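Local coordinates for anti sigma factor FlgM (Aquifex aeolicus, PDB 1RP3), which binds the flagellar sigma factor sigma-28 as its anti-sigma factor and holds it in an inactive conformation, at the interface of chains B and A. Sequence-based numbering; all coordinates share one arbitrary frame. Chains: chain A, anti sigma factor FlgM; chain B, RNA polymerase sigma factor SIGMA-28 (FliA).

Contact 1: the interface of chains B and A. Residues chain B 204, 208, 211-212; chain A 60, 63-64, 67.
A:Val60 and B:Ile212 carry this patch, hiding 72 and 70 Å² respectively, and they meet branch against branch. Gamma carbon CG1 of A:Val60, set anti to its backbone N (chi1 173°), lies 3.8 Å from CG1 of B:Ile212, with the two side chains crossing obliquely. The same torsion leaves the second methyl, CG2, beside the backbone N, where it reaches B:Glu208: its distance to carboxylate oxygen OE1 is 3.4 Å, and the two side chains cross at about a right angle. That carboxylate is held from its own side. Side-chain nitrogen NZ of B:Lys211 makes a salt bridge to OE1 of B:Glu208 at 3.2 Å, arriving on the syn side and 18° out of the carboxylate plane, so the lysine one turn on is likely to steady the carboxylate.

B:Ile212 uses its other branch further along the FlgM helix. Its CG2 methyl lies 3.7 Å from CA of A:Lys64, against the backbone itself, and also touches CD1 of A:Ile67, while its CD1 approaches A:Leu63 at 4.1 Å from CD2. That leucine methyl also meets CD1 of B:Leu204 tip to tip, at 3.7 Å. The modelled part of A:Lys64, out to CB, also packs against B:Ile212; the rest of its side chain is not built.

In the fold, helix 56-68 of FlgM packs on the short sigma helix 206-212 and on B:Leu204 in the loop that leads into it, within sigma region 4.

Contact 2: the interface of chains B and A. Residues chain B 15, 18-19, 22; chain A 7-8, 11, 15, 42.
With CG1 beside the backbone N (chi1 -74°) and the chain extended to its end (chi2 178°), A:Ile11 sends its CD1 methyl among B:Ile18, B:Leu19 and B:Leu22. On the sigma side, B:Ile18 has chi1 -65°, which sets its CG2 anti to the backbone N and turns that methyl toward the inhibitor.

A:Ile11 hides 77 Å², and its contacts show how. CD1 of A:Ile11 lies 3.5 Å from CG2 of B:Ile18, a snug fit in which the side chains run past each other in opposite directions. B:Leu22 comes to the same CD1 of A:Ile11 end-on, its CD2 3.7 Å away. The other branch of the isoleucine is engaged too: CG2 of A:Ile11 lies 3.9 Å from CG of B:Glu15, so the glutamate contributes a methylene to the apolar packing. The same CG of B:Glu15 also meets CD2 of A:Leu15, at 3.8 Å.

B:Ile18 divides its two branches between FlgM residues. While CG2 faces A:Ile11, CD1 of B:Ile18 meets the branched end of A:Leu15 tip to tip, 3.9 Å from CD2 of A:Leu15. Shortening B:Ile18 to an alanine removes both branches, which would probably open a gap beside CD1 of A:Ile11 and leave the end of A:Leu15 without its apolar mate.

The site is a helix-on-helix hydrophobic interface through which FlgM probably takes hold of the N-terminal part of sigma-28: FlgM helix 5-14, with A:Leu15 just beyond it, crosses sigma helix 7-33 at a steep angle, and A:Ile42 from helix 31-46 borders it near B:Leu22. B:Leu19, which hides 51 Å², places its CD1 methyl 3.4 Å from CD1 of A:Ile11 and 3.7 Å from CB of A:Leu7.

Contact 1: the interface of chains B and A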
loop_
_atom_site.group_PDB
_atom_site.type_symbol
_atom_site.label_atom_id
_atom_site.label_comp_id
_atom_site.label_asym_id
_atom_site.label_seq_id
_atom_site.Cartn_x
_atom_site.Cartn_y
_atom_site.Cartn_z
ATOM N N LEU B 204 4.962 5.024 -8.186
ATOM C CA LEU B 204 6.088 5.872 -7.858
ATOM C C LEU B 204 5.870 6.630 -6.568
ATOM O O LEU B 204 4.820 7.211 -6.367
ATOM C CB LEU B 204 6.325 6.871 -8.987
ATOM C CG LEU B 204 6.770 6.264 -10.315
ATOM C CD1 LEU B 204 6.945 7.374 -11.330
ATOM C CD2 LEU B 204 8.064 5.474 -10.135
ATOM N N GLU B 208 9.663 10.701 -6.180
ATOM C CA GLU B 208 9.919 10.534 -7.603
ATOM C C GLU B 208 8.940 11.357 -8.415
ATOM O O GLU B 208 9.281 11.895 -9.468
ATOM C CB GLU B 208 9.804 9.067 -8.000
ATOM C CG GLU B 208 10.704 8.143 -7.203
ATOM C CD GLU B 208 12.171 8.573 -7.213
ATOM O OE1 GLU B 208 12.679 8.987 -8.276
ATOM O OE2 GLU B 208 12.825 8.490 -6.151
ATOM N N LYS B 211 10.103 14.932 -8.823
ATOM C CA LYS B 211 11.132 15.126 -9.838
ATOM C C LYS B 211 10.509 15.201 -11.231
ATOM O O LYS B 211 10.891 16.040 -12.051
ATOM C CB LYS B 211 12.163 13.995 -9.760
ATOM C CG LYS B 211 12.935 13.972 -8.440
ATOM C CD LYS B 211 13.559 12.613 -8.115
ATOM C CE LYS B 211 14.661 12.205 -9.086
ATOM N NZ LYS B 211 15.264 10.899 -8.675
ATOM N N ILE B 212 9.518 14.350 -11.476
ATOM C CA ILE B 212 8.833 14.317 -12.760
ATOM C C ILE B 212 8.080 15.622 -12.999
ATOM O O ILE B 212 8.237 16.242 -14.048
ATOM C CB ILE B 212 7.846 13.113 -12.848
ATOM C CG1 ILE B 212 8.600 11.800 -12.660
ATOM C CG2 ILE B 212 7.163 13.077 -14.191
ATOM C CD1 ILE B 212 7.703 10.602 -12.554
ATOM N N VAL A 60 11.692 7.206 -14.357
ATOM C CA VAL A 60 11.434 8.591 -13.992
ATOM C C VAL A 60 11.751 9.492 -15.178
ATOM O O VAL A 60 10.918 10.298 -15.593
ATOM C CB VAL A 60 12.290 9.018 -12.775
ATOM C CG1 VAL A 60 12.137 10.508 -12.512
ATOM C CG2 VAL A 60 11.874 8.236 -11.544
ATOM N N LEU A 63 9.432 8.903 -18.140
ATOM C CA LEU A 63 8.119 9.452 -17.814
ATOM C C LEU A 63 8.108 10.978 -17.873
ATOM O O LEU A 63 7.195 11.569 -18.446
ATOM C CB LEU A 63 7.670 8.979 -16.427
ATOM C CG LEU A 63 6.472 8.028 -16.351
ATOM C CD1 LEU A 63 6.700 6.796 -17.214
ATOM C CD2 LEU A 63 6.251 7.628 -14.910
ATOM N N LYS A 64 9.126 11.607 -17.286
ATOM C CA LYS A 64 9.240 13.070 -17.269
ATOM C C LYS A 64 9.413 13.622 -18.681
ATOM O O LYS A 64 8.769 14.604 -19.055
ATOM C CB LYS A 64 10.408 13.504 -16.382
ATOM N N ILE A 67 6.194 13.462 -20.405
ATOM C CA ILE A 67 5.195 14.409 -19.903
ATOM C C ILE A 67 5.462 15.808 -20.445
ATOM O O ILE A 67 4.531 16.582 -20.683
ATOM C CB ILE A 67 5.163 14.448 -18.358
ATOM C CG1 ILE A 67 4.745 13.080 -17.817
ATOM C CG2 ILE A 67 4.178 15.506 -17.870
ATOM C CD1 ILE A 67 4.675 13.000 -16.317
#

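Contact 2: the interface of chains B and A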
loop_
_atom_site.group_PDB
_atom_site.type_symbol
_atom_site.label_atom_id
_atom_site.label_comp_id
_atom_site.label_asym_id
_atom_site.label_seq_id
_atom_site.Cartn_x
_atom_site.Cartn_y
_atom_site.Cartn_z
ATOM N N GLU B 15 2.283 -25.967 4.738
ATOM C CA GLU B 15 3.594 -25.318 4.681
ATOM C C GLU B 15 4.005 -24.911 3.278
ATOM O O GLU B 15 4.508 -23.808 3.069
ATOM C CB GLU B 15 4.671 -26.173 5.344
ATOM C CG GLU B 15 4.551 -26.113 6.858
ATOM C CD GLU B 15 5.524 -27.011 7.614
ATOM O OE1 GLU B 15 6.603 -27.351 7.063
ATOM O OE2 GLU B 15 5.197 -27.353 8.780
ATOM N N ILE B 18 2.082 -21.850 2.396
ATOM C CA ILE B 18 2.626 -20.673 3.066
ATOM C C ILE B 18 3.881 -20.229 2.332
ATOM O O ILE B 18 3.985 -19.090 1.877
ATOM C CB ILE B 18 2.961 -20.967 4.554
ATOM C CG1 ILE B 18 1.675 -21.269 5.325
ATOM C CG2 ILE B 18 3.666 -19.782 5.196
ATOM C CD1 ILE B 18 1.906 -21.678 6.770
ATOM N N LEU B 19 4.810 -21.166 2.181
ATOM C CA LEU B 19 6.075 -20.942 1.490
ATOM C C LEU B 19 5.836 -20.333 0.116
ATOM O O LEU B 19 6.476 -19.356 -0.250
ATOM C CB LEU B 19 6.790 -22.283 1.326
ATOM C CG LEU B 19 8.287 -22.455 1.568
ATOM C CD1 LEU B 19 8.725 -21.722 2.821
ATOM C CD2 LEU B 19 8.573 -23.960 1.708
ATOM N N LEU B 22 4.983 -16.494 0.356
ATOM C CA LEU B 22 5.864 -15.554 1.051
ATOM C C LEU B 22 6.347 -14.404 0.101
ATOM O O LEU B 22 6.485 -13.259 0.523
ATOM C CB LEU B 22 7.061 -16.287 1.667
ATOM C CG LEU B 22 7.075 -16.761 3.131
ATOM C CD1 LEU B 22 6.146 -15.942 4.000
ATOM C CD2 LEU B 22 6.697 -18.201 3.206
ATOM N N LEU A 7 13.661 -20.863 5.224
ATOM C CA LEU A 7 12.268 -20.440 5.335
ATOM C C LEU A 7 11.401 -21.580 5.854
ATOM O O LEU A 7 10.604 -21.388 6.774
ATOM C CB LEU A 7 11.737 -19.935 3.988
ATOM C CG LEU A 7 12.279 -18.582 3.514
ATOM C CD1 LEU A 7 11.709 -18.203 2.157
ATOM C CD2 LEU A 7 11.937 -17.532 4.549
ATOM N N SER A 8 11.594 -22.771 5.288
ATOM C CA SER A 8 10.841 -23.961 5.684
ATOM C C SER A 8 11.078 -24.288 7.148
ATOM O O SER A 8 10.176 -24.720 7.854
ATOM C CB SER A 8 11.242 -25.153 4.808
ATOM O OG SER A 8 10.554 -26.327 5.198
ATOM N N ILE A 11 9.272 -21.500 9.278
ATOM C CA ILE A 11 7.828 -21.731 9.268
ATOM C C ILE A 11 7.494 -22.852 10.253
ATOM O O ILE A 11 6.497 -22.784 10.984
ATOM C CB ILE A 11 7.322 -22.091 7.851
ATOM C CG1 ILE A 11 7.299 -20.838 6.974
ATOM C CG2 ILE A 11 5.918 -22.670 7.909
ATOM C CD1 ILE A 11 6.862 -21.098 5.571
ATOM N N LEU A 15 4.713 -22.606 13.184
ATOM C CA LEU A 15 3.569 -23.513 13.235
ATOM C C LEU A 15 3.607 -24.531 14.370
ATOM O O LEU A 15 2.653 -25.300 14.539
ATOM C CB LEU A 15 3.383 -24.227 11.890
ATOM C CG LEU A 15 2.634 -23.469 10.784
ATOM C CD1 LEU A 15 3.258 -22.113 10.532
ATOM C CD2 LEU A 15 2.621 -24.291 9.512
ATOM N N ILE A 42 12.105 -14.474 9.253
ATOM C CA ILE A 42 11.476 -14.780 7.971
ATOM C C ILE A 42 11.551 -13.530 7.081
ATOM O O ILE A 42 11.904 -13.628 5.906
ATOM C CB ILE A 42 9.999 -15.244 8.136
ATOM C CG1 ILE A 42 9.952 -16.591 8.858
ATOM C CG2 ILE A 42 9.300 -15.335 6.765
ATOM C CD1 ILE A 42 8.559 -17.121 9.097
#

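Contact 1 and contact 2 lie about 37 Å apart, measured between the centres of their C-alpha atoms, and share no residue or helix. Contact 1 joins FlgM helix 56-68 to sigma helix 206-212 in region 4; contact 2 joins FlgM helices 5-14 and 31-46 to sigma helix 7-33, which includes part of region 2. One inhibitor chain therefore grips both ends of the sigma sequence through separate, largely aliphatic surfaces. Such bridging is likely to restrain the sigma domains relative to one another, consistent with the inactive conformation in which sigma-28 is held.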